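Local coordinates for 6b protein (Agrobacterium vitis, PDB 3AQ2) that disturbs plant cell proliferation, probably as a toxin with an ADP-ribosylation fold that acts on the host microRNA machinery, at residues 61-73 with 87-101. Sequence-based numbering, arbitrary orientation.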
ATOM      1  N   SER A  61       4.816   1.642 -12.312  1.00 19.59           N
ATOM      2  CA  SER A  61       3.861   2.735 -12.127  1.00 20.10           C
ATOM      3  C   SER A  61       2.768   2.792 -13.197  1.00 20.15           C
ATOM      4  O   SER A  61       1.833   3.589 -13.081  1.00 20.19           O
ATOM      5  CB  SER A  61       4.593   4.066 -12.063  1.00 20.38           C
ATOM      6  OG  SER A  61       5.350   4.252 -13.236  1.00 24.45           O
ATOM      7  N   ASP A  62       2.898   1.954 -14.227  1.00 20.04           N
ATOM      8  CA  ASP A  62       1.837   1.754 -15.226  1.00 20.12           C
ATOM      9  C   ASP A  62       0.809   0.736 -14.729  1.00 19.88           C
ATOM     10  O   ASP A  62       0.487  -0.248 -15.421  1.00 21.28           O
ATOM     11  CB  ASP A  62       2.418   1.253 -16.545  1.00 20.75           C
ATOM     12  CG  ASP A  62       3.123   2.333 -17.327  1.00 21.45           C
ATOM     13  OD1 ASP A  62       2.830   3.532 -17.114  1.00 22.48           O
ATOM     14  OD2 ASP A  62       3.967   1.977 -18.176  1.00 20.04           O
ATOM     15  N   GLN A  63       0.312   0.956 -13.523  1.00 18.39           N
ATOM     16  CA  GLN A  63      -0.786   0.160 -13.010  1.00 17.75           C
ATOM     17  C   GLN A  63      -1.597   1.049 -12.095  1.00 16.42           C
ATOM     18  O   GLN A  63      -1.180   2.166 -11.793  1.00 16.72           O
ATOM     19  CB  GLN A  63      -0.282  -1.090 -12.275  1.00 17.31           C
ATOM     20  CG  GLN A  63       0.484  -0.812 -10.982  1.00 16.96           C
ATOM     21  CD  GLN A  63       1.021  -2.072 -10.321  1.00 18.18           C
ATOM     22  OE1 GLN A  63       2.216  -2.155 -10.002  1.00 20.57           O
ATOM     23  NE2 GLN A  63       0.150  -3.062 -10.118  1.00 19.57           N
ATOM     24  N   ARG A  64      -2.763   0.564 -11.688  1.00 15.82           N
ATOM     25  CA  ARG A  64      -3.628   1.316 -10.793  1.00 15.26           C
ATOM     26  C   ARG A  64      -3.057   1.288  -9.382  1.00 13.47           C
ATOM     27  O   ARG A  64      -2.261   0.409  -9.036  1.00 13.06           O
ATOM     28  CB  ARG A  64      -5.042   0.734 -10.807  1.00 16.28           C
ATOM     29  CG  ARG A  64      -5.701   0.813 -12.168  1.00 19.70           C
ATOM     30  CD  ARG A  64      -7.073   0.167 -12.172  1.00 24.31           C
ATOM     31  NE  ARG A  64      -7.002  -1.258 -11.857  1.00 27.60           N
ATOM     32  CZ  ARG A  64      -8.041  -2.087 -11.891  1.00 28.88           C
ATOM     33  NH1 ARG A  64      -9.246  -1.644 -12.240  1.00 29.31           N
ATOM     34  NH2 ARG A  64      -7.871  -3.363 -11.584  1.00 29.19           N
ATOM     35  N   LEU A  65      -3.483   2.249  -8.572  1.00 12.32           N
ATOM     36  CA  LEU A  65      -3.157   2.248  -7.157  1.00 11.95           C
ATOM     37  C   LEU A  65      -3.746   1.031  -6.455  1.00 11.43           C
ATOM     38  O   LEU A  65      -4.835   0.545  -6.813  1.00 12.22           O
ATOM     39  CB  LEU A  65      -3.704   3.510  -6.490  1.00 11.87           C
ATOM     40  CG  LEU A  65      -3.153   4.856  -6.964  1.00 12.40           C
ATOM     41  CD1 LEU A  65      -3.929   5.981  -6.299  1.00 12.62           C
ATOM     42  CD2 LEU A  65      -1.652   4.984  -6.658  1.00 13.93           C
ATOM     43  N   THR A  66      -3.025   0.547  -5.453  1.00 10.49           N
ATOM     44  CA  THR A  66      -3.592  -0.391  -4.474  1.00  9.87           C
ATOM     45  C   THR A  66      -3.435   0.202  -3.077  1.00  9.91           C
ATOM     46  O   THR A  66      -2.729   1.211  -2.894  1.00  9.65           O
ATOM     47  CB  THR A  66      -2.986  -1.808  -4.574  1.00  9.97           C
ATOM     48  OG1 THR A  66      -1.558  -1.735  -4.476  1.00 10.79           O
ATOM     49  CG2 THR A  66      -3.379  -2.464  -5.917  1.00 10.60           C
ATOM     50  N   TYR A  67      -4.075  -0.427  -2.101  1.00  9.51           N
ATOM     51  CA  TYR A  67      -4.261   0.187  -0.783  1.00  8.82           C
ATOM     52  C   TYR A  67      -3.747  -0.694   0.334  1.00  8.95           C
ATOM     53  O   TYR A  67      -4.003  -1.904   0.352  1.00  8.64           O
ATOM     54  CB  TYR A  67      -5.748   0.553  -0.581  1.00  9.36           C
ATOM     55  CG  TYR A  67      -6.222   1.455  -1.701  1.00  9.32           C
ATOM     56  CD1 TYR A  67      -6.825   0.935  -2.847  1.00 10.28           C
ATOM     57  CD2 TYR A  67      -6.010   2.830  -1.634  1.00  9.90           C
ATOM     58  CE1 TYR A  67      -7.217   1.780  -3.894  1.00 10.84           C
ATOM     59  CE2 TYR A  67      -6.397   3.673  -2.669  1.00 11.53           C
ATOM     60  CZ  TYR A  67      -6.993   3.146  -3.791  1.00 11.80           C
ATOM     61  OH  TYR A  67      -7.391   3.988  -4.811  1.00 14.43           O
ATOM     62  N   VAL A  68      -2.999  -0.084   1.250  1.00  8.94           N
ATOM     63  CA  VAL A  68      -2.572  -0.762   2.475  1.00  8.55           C
ATOM     64  C   VAL A  68      -3.294  -0.046   3.613  1.00  8.89           C
ATOM     65  O   VAL A  68      -3.061   1.129   3.870  1.00  9.20           O
ATOM     66  CB  VAL A  68      -1.033  -0.747   2.677  1.00  8.72           C
ATOM     67  CG1 VAL A  68      -0.667  -1.357   4.019  1.00  9.13           C
ATOM     68  CG2 VAL A  68      -0.344  -1.510   1.537  1.00  9.44           C
ATOM     69  N   TYR A  69      -4.205  -0.768   4.264  1.00  8.67           N
ATOM     70  CA  TYR A  69      -5.035  -0.185   5.310  1.00  8.77           C
ATOM     71  C   TYR A  69      -4.295  -0.106   6.646  1.00  9.06           C
ATOM     72  O   TYR A  69      -3.558  -1.027   7.022  1.00  8.95           O
ATOM     73  CB  TYR A  69      -6.366  -0.944   5.400  1.00  9.30           C
ATOM     74  CG  TYR A  69      -7.188  -0.686   4.160  1.00  8.77           C
ATOM     75  CD1 TYR A  69      -7.157  -1.566   3.066  1.00  9.44           C
ATOM     76  CD2 TYR A  69      -7.930   0.491   4.042  1.00 11.39           C
ATOM     77  CE1 TYR A  69      -7.893  -1.294   1.908  1.00  9.19           C
ATOM     78  CE2 TYR A  69      -8.669   0.770   2.887  1.00 12.70           C
ATOM     79  CZ  TYR A  69      -8.649  -0.117   1.832  1.00 10.32           C
ATOM     80  OH  TYR A  69      -9.376   0.199   0.703  1.00 12.07           O
ATOM     81  N   VAL A  70      -4.472   1.019   7.342  1.00  9.12           N
ATOM     82  CA  VAL A  70      -3.698   1.318   8.560  1.00  9.31           C
ATOM     83  C   VAL A  70      -4.538   2.165   9.532  1.00 10.11           C
ATOM     84  O   VAL A  70      -5.620   2.643   9.176  1.00 10.10           O
ATOM     85  CB  VAL A  70      -2.382   2.093   8.234  1.00  9.44           C
ATOM     86  CG1 VAL A  70      -1.455   1.267   7.343  1.00 10.05           C
ATOM     87  CG2 VAL A  70      -2.694   3.436   7.558  1.00  9.85           C
ATOM     88  N   ASP A  71      -4.039   2.335  10.752  1.00 11.11           N
ATOM     89  CA  ASP A  71      -4.629   3.274  11.710  1.00 12.68           C
ATOM     90  C   ASP A  71      -4.073   4.691  11.459  1.00 13.85           C
ATOM     91  O   ASP A  71      -3.128   4.848  10.679  1.00 13.37           O
ATOM     92  CB  ASP A  71      -4.285   2.812  13.112  1.00 13.17           C
ATOM     93  CG  ASP A  71      -2.802   2.774  13.332  1.00 13.64           C
ATOM     94  OD1 ASP A  71      -2.163   1.789  12.901  1.00 14.82           O
ATOM     95  OD2 ASP A  71      -2.276   3.745  13.911  1.00 17.77           O
ATOM     96  N   GLU A  72      -4.638   5.725  12.093  1.00 15.29           N
ATOM     97  CA  GLU A  72      -4.198   7.088  11.744  1.00 17.26           C
ATOM     98  C   GLU A  72      -2.765   7.383  12.173  1.00 17.12           C
ATOM     99  O   GLU A  72      -2.041   8.061  11.453  1.00 17.98           O
ATOM    100  CB  GLU A  72      -5.137   8.204  12.235  1.00 18.54           C
ATOM    101  CG  GLU A  72      -4.883   9.519  11.457  1.00 19.94           C
ATOM    102  CD  GLU A  72      -5.718  10.710  11.902  1.00 20.74           C
ATOM    103  OE1 GLU A  72      -6.593  10.562  12.789  1.00 24.20           O
ATOM    104  OE2 GLU A  72      -5.481  11.813  11.352  1.00 22.92           O
ATOM    105  N   VAL A  73      -2.347   6.845  13.313  1.00 16.78           N
ATOM    106  CA  VAL A  73      -0.967   7.072  13.772  1.00 17.06           C
ATOM    107  C   VAL A  73       0.030   6.486  12.765  1.00 16.25           C
ATOM    108  O   VAL A  73       0.987   7.155  12.354  1.00 16.29           O
ATOM    109  CB  VAL A  73      -0.738   6.545  15.207  1.00 18.00           C
ATOM    110  CG1 VAL A  73       0.738   6.668  15.598  1.00 19.41           C
ATOM    111  CG2 VAL A  73      -1.600   7.330  16.182  1.00 19.54           C
ATOM    112  N   ASN A  87       1.884  -5.993   7.661  1.00  9.92           N
ATOM    113  CA  ASN A  87       0.583  -6.220   8.296  1.00 10.28           C
ATOM    114  C   ASN A  87       0.281  -7.713   8.424  1.00 11.41           C
ATOM    115  O   ASN A  87      -0.872  -8.123   8.575  1.00 11.63           O
ATOM    116  CB  ASN A  87      -0.541  -5.482   7.554  1.00 10.05           C
ATOM    117  CG  ASN A  87      -0.588  -5.815   6.084  1.00  9.35           C
ATOM    118  OD1 ASN A  87       0.067  -6.764   5.629  1.00  9.53           O
ATOM    119  ND2 ASN A  87      -1.377  -5.042   5.323  1.00 10.04           N
ATOM    120  N   SER A  88       1.338  -8.518   8.352  1.00 11.64           N
ATOM    121  CA  SER A  88       1.244  -9.961   8.448  1.00 13.46           C
ATOM    122  C   SER A  88       2.615 -10.459   8.919  1.00 13.68           C
ATOM    123  O   SER A  88       3.609  -9.743   8.763  1.00 13.71           O
ATOM    124  CB  SER A  88       0.887 -10.522   7.062  1.00 13.98           C
ATOM    125  OG  SER A  88       0.119 -11.707   7.169  1.00 18.31           O
ATOM    126  N   PRO A  89       2.687 -11.669   9.509  1.00 14.23           N
ATOM    127  CA  PRO A  89       4.003 -12.164   9.944  1.00 14.68           C
ATOM    128  C   PRO A  89       4.965 -12.457   8.777  1.00 14.61           C
ATOM    129  O   PRO A  89       4.574 -12.354   7.609  1.00 13.94           O
ATOM    130  CB  PRO A  89       3.660 -13.439  10.735  1.00 15.90           C
ATOM    131  CG  PRO A  89       2.364 -13.886  10.214  1.00 15.94           C
ATOM    132  CD  PRO A  89       1.608 -12.613   9.855  1.00 14.32           C
ATOM    133  N   ALA A  90       6.212 -12.807   9.095  1.00 14.90           N
ATOM    134  CA  ALA A  90       7.240 -13.032   8.064  1.00 15.08           C
ATOM    135  C   ALA A  90       7.399 -11.808   7.139  1.00 15.01           C
ATOM    136  O   ALA A  90       7.608 -11.943   5.916  1.00 15.09           O
ATOM    137  CB  ALA A  90       6.955 -14.310   7.273  1.00 15.20           C
ATOM    138  N   PHE A  91       7.279 -10.621   7.743  1.00 14.84           N
ATOM    139  CA  PHE A  91       7.506  -9.329   7.078  1.00 14.38           C
ATOM    140  C   PHE A  91       6.632  -9.097   5.848  1.00 13.84           C
ATOM    141  O   PHE A  91       7.049  -8.449   4.890  1.00 14.37           O
ATOM    142  CB  PHE A  91       8.991  -9.136   6.739  1.00 15.78           C
ATOM    143  CG  PHE A  91       9.908  -9.451   7.882  1.00 17.36           C
ATOM    144  CD1 PHE A  91      10.660 -10.621   7.885  1.00 20.19           C
ATOM    145  CD2 PHE A  91      10.000  -8.588   8.970  1.00 17.67           C
ATOM    146  CE1 PHE A  91      11.514 -10.916   8.948  1.00 22.47           C
ATOM    147  CE2 PHE A  91      10.851  -8.874  10.041  1.00 21.29           C
ATOM    148  CZ  PHE A  91      11.607 -10.047  10.030  1.00 21.76           C
ATOM    149  N   GLY A  92       5.404  -9.604   5.900  1.00 12.80           N
ATOM    150  CA  GLY A  92       4.489  -9.491   4.772  1.00 11.61           C
ATOM    151  C   GLY A  92       3.731  -8.188   4.785  1.00 11.20           C
ATOM    152  O   GLY A  92       3.295  -7.727   5.841  1.00 10.80           O
ATOM    153  N   THR A  93       3.559  -7.600   3.604  1.00  9.96           N
ATOM    154  CA  THR A  93       2.638  -6.479   3.444  1.00  9.44           C
ATOM    155  C   THR A  93       1.582  -6.842   2.405  1.00  9.61           C
ATOM    156  O   THR A  93       1.906  -7.085   1.232  1.00 10.03           O
ATOM    157  CB  THR A  93       3.355  -5.188   3.002  1.00  9.37           C
ATOM    158  OG1 THR A  93       4.394  -4.872   3.943  1.00 11.13           O
ATOM    159  CG2 THR A  93       2.346  -4.023   2.917  1.00  9.26           C
ATOM    160  N   VAL A  94       0.331  -6.874   2.856  1.00  9.11           N
ATOM    161  CA  VAL A  94      -0.798  -7.206   2.006  1.00  9.21           C
ATOM    162  C   VAL A  94      -1.499  -5.918   1.569  1.00  9.04           C
ATOM    163  O   VAL A  94      -1.869  -5.069   2.405  1.00  9.14           O
ATOM    164  CB  VAL A  94      -1.794  -8.155   2.733  1.00  9.55           C
ATOM    165  CG1 VAL A  94      -3.050  -8.381   1.909  1.00 10.79           C
ATOM    166  CG2 VAL A  94      -1.127  -9.488   3.075  1.00 11.66           C
ATOM    167  N   ALA A  95      -1.658  -5.776   0.254  1.00  8.99           N
ATOM    168  CA  ALA A  95      -2.362  -4.643  -0.337  1.00  9.02           C
ATOM    169  C   ALA A  95      -3.539  -5.150  -1.156  1.00  9.35           C
ATOM    170  O   ALA A  95      -3.545  -6.292  -1.592  1.00  9.66           O
ATOM    171  CB  ALA A  95      -1.409  -3.817  -1.202  1.00  9.34           C
ATOM    172  N   THR A  96      -4.542  -4.303  -1.354  1.00  8.79           N
ATOM    173  CA  THR A  96      -5.686  -4.697  -2.173  1.00  9.41           C
ATOM    174  C   THR A  96      -6.093  -3.612  -3.154  1.00  9.67           C
ATOM    175  O   THR A  96      -5.894  -2.426  -2.888  1.00 10.34           O
ATOM    176  CB  THR A  96      -6.909  -5.104  -1.290  1.00  9.67           C
ATOM    177  OG1 THR A  96      -7.994  -5.539  -2.137  1.00 10.17           O
ATOM    178  CG2 THR A  96      -7.377  -3.941  -0.373  1.00  9.49           C
ATOM    179  N   ALA A  97      -6.676  -4.037  -4.271  1.00  9.80           N
ATOM    180  CA  ALA A  97      -7.291  -3.132  -5.223  1.00 10.50           C
ATOM    181  C   ALA A  97      -8.630  -2.571  -4.701  1.00 10.99           C
ATOM    182  O   ALA A  97      -9.135  -1.591  -5.261  1.00 11.36           O
ATOM    183  CB  ALA A  97      -7.481  -3.830  -6.586  1.00 11.74           C
ATOM    184  N   MET A  98      -9.203  -3.179  -3.657  1.00 10.89           N
ATOM    185  CA  MET A  98     -10.481  -2.680  -3.097  1.00 11.41           C
ATOM    186  C   MET A  98     -10.230  -1.288  -2.549  1.00 10.58           C
ATOM    187  O   MET A  98      -9.421  -1.144  -1.632  1.00 10.23           O
ATOM    188  CB  MET A  98     -10.966  -3.553  -1.948  1.00 11.57           C
ATOM    189  CG  MET A  98     -11.421  -4.924  -2.348  1.00 12.73           C
ATOM    190  SD  MET A  98     -12.223  -5.644  -0.899  1.00 15.13           S
ATOM    191  CE  MET A  98     -12.972  -7.094  -1.633  1.00 17.29           C
ATOM    192  N   PRO A  99     -10.893  -0.262  -3.120  1.00 10.70           N
ATOM    193  CA  PRO A  99     -10.630   1.104  -2.680  1.00 10.59           C
ATOM    194  C   PRO A  99     -11.298   1.409  -1.333  1.00 10.34           C
ATOM    195  O   PRO A  99     -12.181   0.661  -0.890  1.00 10.65           O
ATOM    196  CB  PRO A  99     -11.233   1.951  -3.801  1.00 11.22           C
ATOM    197  CG  PRO A  99     -12.376   1.140  -4.294  1.00 11.44           C
ATOM    198  CD  PRO A  99     -11.899  -0.296  -4.200  1.00 11.03           C
ATOM    199  N   PRO A 100     -10.872   2.496  -0.674  1.00 10.84           N
ATOM    200  CA  PRO A 100     -11.366   2.788   0.680  1.00 10.62           C
ATOM    201  C   PRO A 100     -12.882   2.992   0.823  1.00 10.78           C
ATOM    202  O   PRO A 100     -13.397   2.920   1.939  1.00 11.80           O
ATOM    203  CB  PRO A 100     -10.599   4.071   1.066  1.00 11.60           C
ATOM    204  CG  PRO A 100      -9.434   4.126   0.148  1.00 12.54           C
ATOM    205  CD  PRO A 100      -9.848   3.462  -1.120  1.00 11.28           C
ATOM    206  N   TRP A 101     -13.587   3.240  -0.286  1.00 10.21           N
ATOM    207  CA  TRP A 101     -15.042   3.441  -0.257  1.00 10.65           C
ATOM    208  C   TRP A 101     -15.841   2.203  -0.655  1.00 10.80           C
ATOM    209  O   TRP A 101     -17.070   2.268  -0.721  1.00 11.24           O
ATOM    210  CB  TRP A 101     -15.444   4.601  -1.182  1.00 11.34           C
ATOM    211  CG  TRP A 101     -14.937   4.424  -2.597  1.00 11.45           C
ATOM    212  CD1 TRP A 101     -15.543   3.736  -3.623  1.00 12.70           C
ATOM    213  CD2 TRP A 101     -13.706   4.929  -3.124  1.00 11.57           C
ATOM    214  NE1 TRP A 101     -14.756   3.789  -4.755  1.00 12.94           N
ATOM    215  CE2 TRP A 101     -13.624   4.514  -4.474  1.00 13.68           C
ATOM    216  CE3 TRP A 101     -12.669   5.710  -2.589  1.00 12.84           C
ATOM    217  CZ2 TRP A 101     -12.539   4.846  -5.295  1.00 12.85           C
ATOM    218  CZ3 TRP A 101     -11.571   6.023  -3.409  1.00 12.58           C
ATOM    219  CH2 TRP A 101     -11.531   5.605  -4.749  1.00 12.92           C
TER
HETATM  220  O   HOH W   1      -4.172  -3.661   3.504  1.00 11.71           O
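The hydroxyl of Y69 donates to the backbone carbonyl of M98, OH to O 2.7 Å, and fastens edge strand 66-70 of the ADP-ribosylation fold to the loop just after strand 93-96. Strand 66-70 borders the mixed sheet, where T66, V68 and V70 bond to strand 133-137, while strand 93-96 borders the antiparallel sheet beside strand 154-161. Their axes run 126° apart, and the two sheets are joined by a single antiparallel bridge, the hydrogen-bonded pair Y67 with T96: Y67 N gives to T96 O at 2.8 Å and T96 N gives to Y67 O at 3.0 Å. Beyond this pair the strands diverge, and water takes over, accepting from Y69 N and donating to V94 O. The same V94 O receives ND2 of N87, whose OD1 takes V94 N; a planar amide with a donor and an acceptor side by side can thus hold both polar groups of one residue.

Tyrosine suits position 69 by its reach, which carries the hydroxyl past the bridge to M98, while the ring offers its edge, CE1 lying 3.5 Å from CG2 of T96. Y67 serves instead by its broad flat ring, which gives P100 a face to pack on: CD sits 3.8 Å from the ring centroid in a CH-pi contact. Proline's rigid ring supplies a fixed C-H donor there, and P99 adds its CB near CE1. On the other side of the strand, branched V68 presses CG2 on the small CB of A95, 3.7 Å away, and on CG2 of T93. In T96, chi1 of -178° sets OG1 beside the carbonyl carbon, toward the chain that follows; this oxygen also bonds to G157 O of strand 154-161, and it closes an ST turn by accepting M98 N almost straight, at 171°.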